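Local atomic coordinates of cell division GTPase FtsZ, diverged (Clostridium botulinum C, PDB entry 3V3T), a protein that belongs to the tubulin/FtsZ family of cytoskeletal GTPases, as a diverged member with a TubZ-like C-terminal domain. Residues M98-L111 against E138-M150. The protein carries 1 engineered substitution. Residues are numbered along the deposited sequence; the frame is centred on the assembly and turned at random. Where two conformers were deposited one is given.
Engineered in segment 98-111: Ala102 (natural residue Thr).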
loop_
_atom_site.group_PDB
_atom_site.type_symbol
_atom_site.label_atom_id
_atom_site.label_comp_id
_atom_site.label_asym_id
_atom_site.label_seq_id
_atom_site.Cartn_x
_atom_site.Cartn_y
_atom_site.Cartn_z
ATOM N N MET A 98 5.676 8.498 3.693
ATOM C CA MET A 98 5.558 9.724 2.923
ATOM C C MET A 98 6.176 10.921 3.606
ATOM O O MET A 98 6.471 11.923 2.953
ATOM C CB MET A 98 4.100 9.968 2.556
ATOM C CG MET A 98 3.551 8.831 1.711
ATOM S SD MET A 98 1.778 8.888 1.397
ATOM C CE MET A 98 1.609 10.359 0.393
ATOM N N ALA A 99 6.383 10.818 4.915
ATOM C CA ALA A 99 7.041 11.887 5.649
ATOM C C ALA A 99 8.570 11.794 5.549
ATOM O O ALA A 99 9.279 12.726 5.943
ATOM C CB ALA A 99 6.604 11.884 7.095
ATOM N N GLY A 100 9.077 10.681 5.018
ATOM C CA GLY A 100 10.521 10.460 4.967
ATOM C C GLY A 100 11.209 11.148 3.794
ATOM O O GLY A 100 10.650 11.215 2.693
ATOM N N GLY A 101 12.417 11.656 4.031
ATOM C CA GLY A 101 13.217 12.312 3.003
ATOM C C GLY A 101 13.339 11.524 1.702
ATOM O O GLY A 101 12.890 11.975 0.647
ATOM N N ALA A 102 13.939 10.340 1.760
ATOM C CA ALA A 102 14.107 9.532 0.555
ATOM C C ALA A 102 12.769 9.042 0.034
ATOM O O ALA A 102 12.480 9.123 -1.164
ATOM C CB ALA A 102 15.023 8.361 0.821
ATOM N N GLY A 103 11.952 8.534 0.948
ATOM C CA GLY A 103 10.659 7.983 0.601
ATOM C C GLY A 103 9.781 8.993 -0.106
ATOM O O GLY A 103 9.186 8.698 -1.141
ATOM N N SER A 104 9.688 10.188 0.456
ATOM C CA SER A 104 8.890 11.233 -0.162
ATOM C C SER A 104 9.511 11.768 -1.468
ATOM O O SER A 104 8.801 12.068 -2.420
ATOM C CB SER A 104 8.699 12.382 0.821
ATOM O OG SER A 104 8.207 13.534 0.161
ATOM N N GLY A 105 10.830 11.902 -1.509
ATOM C CA GLY A 105 11.466 12.584 -2.621
ATOM C C GLY A 105 11.836 11.719 -3.812
ATOM O O GLY A 105 11.827 12.172 -4.948
ATOM N N ILE A 106 12.167 10.467 -3.547
ATOM C CA ILE A 106 12.693 9.585 -4.575
ATOM C C ILE A 106 11.619 8.694 -5.183
ATOM O O ILE A 106 11.688 8.375 -6.363
ATOM C CB ILE A 106 13.868 8.749 -4.015
ATOM C CG1 ILE A 106 15.051 9.671 -3.728
ATOM C CG2 ILE A 106 14.281 7.662 -4.977
ATOM C CD1 ILE A 106 16.130 9.037 -2.868
ATOM N N THR A 107 10.608 8.316 -4.396
ATOM C CA THR A 107 9.621 7.353 -4.872
ATOM C C THR A 107 8.796 7.851 -6.072
ATOM O O THR A 107 8.553 7.096 -7.007
ATOM C CB THR A 107 8.637 6.932 -3.767
ATOM O OG1 THR A 107 9.357 6.550 -2.597
ATOM C CG2 THR A 107 7.771 5.758 -4.233
ATOM N N PRO A 108 8.306 9.098 -6.022
ATOM C CA PRO A 108 7.466 9.544 -7.138
ATOM C C PRO A 108 8.207 9.543 -8.489
ATOM O O PRO A 108 7.694 9.000 -9.460
ATOM C CB PRO A 108 7.060 10.967 -6.729
ATOM C CG PRO A 108 7.095 10.945 -5.240
ATOM C CD PRO A 108 8.289 10.059 -4.903
ATOM N N PRO A 109 9.411 10.120 -8.549
ATOM C CA PRO A 109 10.068 10.090 -9.857
ATOM C C PRO A 109 10.337 8.668 -10.332
ATOM O O PRO A 109 10.058 8.353 -11.489
ATOM C CB PRO A 109 11.396 10.828 -9.618
ATOM C CG PRO A 109 11.195 11.617 -8.375
ATOM C CD PRO A 109 10.182 10.870 -7.543
ATOM N N ILE A 110 10.870 7.815 -9.465
ATOM C CA ILE A 110 11.196 6.451 -9.889
ATOM C C ILE A 110 9.962 5.695 -10.353
ATOM O O ILE A 110 9.990 5.008 -11.372
ATOM C CB ILE A 110 11.933 5.654 -8.804
ATOM C CG1 ILE A 110 13.268 6.318 -8.489
ATOM C CG2 ILE A 110 12.239 4.267 -9.292
ATOM C CD1 ILE A 110 14.194 5.434 -7.706
ATOM N N LEU A 111 8.866 5.848 -9.621
ATOM C CA LEU A 111 7.599 5.245 -10.026
ATOM C C LEU A 111 7.101 5.841 -11.357
ATOM O O LEU A 111 6.751 5.109 -12.278
ATOM C CB LEU A 111 6.580 5.412 -8.908
ATOM C CG LEU A 111 5.083 5.186 -9.066
ATOM C CD1 LEU A 111 4.796 3.903 -9.791
ATOM C CD2 LEU A 111 4.505 5.136 -7.661
ATOM N N GLU A 138 7.493 17.204 8.081
ATOM C CA GLU A 138 6.979 15.866 7.887
ATOM C C GLU A 138 5.720 15.928 7.021
ATOM O O GLU A 138 5.626 15.264 5.988
ATOM C CB GLU A 138 6.691 15.215 9.239
ATOM C CG GLU A 138 7.950 14.914 10.069
ATOM C CD GLU A 138 8.488 16.115 10.850
ATOM O OE1 GLU A 138 8.123 17.273 10.540
ATOM O OE2 GLU A 138 9.289 15.894 11.785
ATOM N N HIS A 139 4.763 16.748 7.439
ATOM C CA HIS A 139 3.529 16.911 6.688
ATOM C C HIS A 139 3.818 17.501 5.305
ATOM O O HIS A 139 3.200 17.118 4.316
ATOM C CB HIS A 139 2.516 17.754 7.460
ATOM C CG HIS A 139 1.896 17.025 8.612
ATOM N ND1 HIS A 139 2.394 17.096 9.895
ATOM C CD2 HIS A 139 0.838 16.183 8.668
ATOM C CE1 HIS A 139 1.659 16.344 10.695
ATOM N NE2 HIS A 139 0.713 15.773 9.973
ATOM N N MET A 140 4.770 18.420 5.226
ATOM C CA MET A 140 5.074 19.012 3.937
ATOM C C MET A 140 5.615 17.972 2.969
ATOM O O MET A 140 5.260 17.991 1.785
ATOM C CB MET A 140 6.038 20.190 4.080
ATOM C CG MET A 140 5.380 21.435 4.665
ATOM S SD MET A 140 6.474 22.885 4.662
ATOM C CE MET A 140 6.522 23.260 2.913
ATOM N N ASN A 141 6.460 17.064 3.466
ATOM C CA ASN A 141 6.960 15.967 2.630
ATOM C C ASN A 141 5.847 15.057 2.145
ATOM O O ASN A 141 5.831 14.661 0.982
ATOM C CB ASN A 141 7.992 15.108 3.360
ATOM C CG ASN A 141 9.329 15.792 3.492
ATOM O OD1 ASN A 141 9.568 16.835 2.883
ATOM N ND2 ASN A 141 10.217 15.205 4.295
ATOM N N ALA A 142 4.943 14.708 3.056
ATOM C CA ALA A 142 3.854 13.787 2.745
ATOM C C ALA A 142 2.931 14.374 1.677
ATOM O O ALA A 142 2.538 13.692 0.731
ATOM C CB ALA A 142 3.071 13.435 4.019
ATOM N N ILE A 143 2.598 15.651 1.838
ATOM C CA ILE A 143 1.802 16.382 0.864
ATOM C C ILE A 143 2.510 16.415 -0.495
ATOM O O ILE A 143 1.911 16.109 -1.518
ATOM C CB ILE A 143 1.566 17.821 1.339
ATOM C CG1 ILE A 143 0.508 17.848 2.433
ATOM C CG2 ILE A 143 1.105 18.681 0.196
ATOM C CD1 ILE A 143 -0.877 17.574 1.893
ATOM N N ALA A 144 3.790 16.779 -0.498
ATOM C CA ALA A 144 4.558 16.858 -1.743
ATOM C C ALA A 144 4.668 15.487 -2.380
ATOM O O ALA A 144 4.611 15.339 -3.607
ATOM C CB ALA A 144 5.946 17.448 -1.488
ATOM N N CYS A 145 4.807 14.470 -1.545
ATOM C CA CYS A 145 4.890 13.115 -2.065
ATOM C C CYS A 145 3.587 12.729 -2.743
ATOM O O CYS A 145 3.564 12.185 -3.844
ATOM C CB CYS A 145 5.201 12.138 -0.938
ATOM S SG CYS A 145 5.282 10.440 -1.483
ATOM N N TRP A 146 2.488 13.011 -2.074
ATOM C CA TRP A 146 1.194 12.709 -2.640
ATOM C C TRP A 146 0.978 13.470 -3.957
ATOM O O TRP A 146 0.594 12.897 -4.984
ATOM C CB TRP A 146 0.120 13.092 -1.631
ATOM C CG TRP A 146 -1.250 12.959 -2.156
ATOM C CD1 TRP A 146 -2.046 13.959 -2.618
ATOM C CD2 TRP A 146 -2.010 11.753 -2.261
ATOM N NE1 TRP A 146 -3.259 13.449 -3.004
ATOM C CE2 TRP A 146 -3.263 12.097 -2.790
ATOM C CE3 TRP A 146 -1.752 10.414 -1.947
ATOM C CZ2 TRP A 146 -4.264 11.153 -3.019
ATOM C CZ3 TRP A 146 -2.742 9.470 -2.187
ATOM C CH2 TRP A 146 -3.985 9.847 -2.709
ATOM N N ASN A 147 1.220 14.771 -3.927
ATOM C CA ASN A 147 1.006 15.579 -5.113
ATOM C C ASN A 147 1.840 15.109 -6.298
ATOM O O ASN A 147 1.356 15.095 -7.429
ATOM C CB ASN A 147 1.263 17.054 -4.813
ATOM C CG ASN A 147 0.111 17.696 -4.063
ATOM O OD1 ASN A 147 -0.996 17.146 -4.019
ATOM N ND2 ASN A 147 0.357 18.869 -3.483
ATOM N N ASP A 148 3.088 14.721 -6.045
ATOM C CA ASP A 148 3.965 14.307 -7.137
ATOM C C ASP A 148 3.489 12.983 -7.718
ATOM O O ASP A 148 3.551 12.765 -8.935
ATOM C CB ASP A 148 5.411 14.175 -6.679
ATOM C CG ASP A 148 6.071 15.504 -6.420
ATOM O OD1 ASP A 148 5.488 16.552 -6.773
ATOM O OD2 ASP A 148 7.191 15.493 -5.861
ATOM N N ILE A 149 3.006 12.099 -6.849
ATOM C CA ILE A 149 2.438 10.845 -7.327
ATOM C C ILE A 149 1.159 11.080 -8.152
ATOM O O ILE A 149 0.993 10.505 -9.236
ATOM C CB ILE A 149 2.261 9.833 -6.176
ATOM C CG1 ILE A 149 3.635 9.278 -5.786
ATOM C CG2 ILE A 149 1.336 8.691 -6.571
ATOM C CD1 ILE A 149 3.609 8.273 -4.674
ATOM N N MET A 150 0.271 11.943 -7.661
ATOM C CA MET A 150 -0.937 12.291 -8.408
ATOM C C MET A 150 -0.588 12.821 -9.801
ATOM O O MET A 150 -1.105 12.348 -10.813
ATOM C CB MET A 150 -1.764 13.331 -7.647
ATOM C CG MET A 150 -2.450 12.788 -6.380
ATOM S SD MET A 150 -3.597 11.409 -6.702
ATOM C CE MET A 150 -2.739 10.027 -5.962
#
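Asn141 joins helix 138-150 to the loop at Ala99 through its amide, and to helix 101-111 at Ser104 through its main-chain oxygen. Its ND2 gives a nearly straight bond to Ala99 O (3.1 Å, 172° at the hydrogen); the acceptor lies in the amide plane, although the donor stands 53° out of the Ala99 carbonyl plane. ND2 also reaches Lys62 O. On the main-chain side, Asn141 O takes two donors from opposite faces of its plane: Cys145 N of its own helix and Ser104 OG, 2.8 Å away. With OG trans to the Ser104 N (chi1 166°), the hydroxyl comes within bonding distance of this oxygen, above its carbonyl plane. The loop 98-100 follows strand 91-97 and leads into the glycine-rich run 100-105 (GGAGSG, Ala102 engineered from Thr), the tubulin/FtsZ signature motif, which begins at the N-cap Gly100 and forms the helix's first turn. Both helices lie side by side on one face of the parallel strands of this Rossmann-like GTPase domain, running almost parallel with axes 8.6 Å apart. Beside the polar pair, Met98 CE reaches the edge of the Trp146 ring and sits 3.7 Å from Trp146 CB. Further along, the Pro108 ring packs on Ile149 CG1 and its CB meets Asp148 CB at 3.6 Å, while the Asp148 carboxylate is salt-bridged to Arg64 and Arg151.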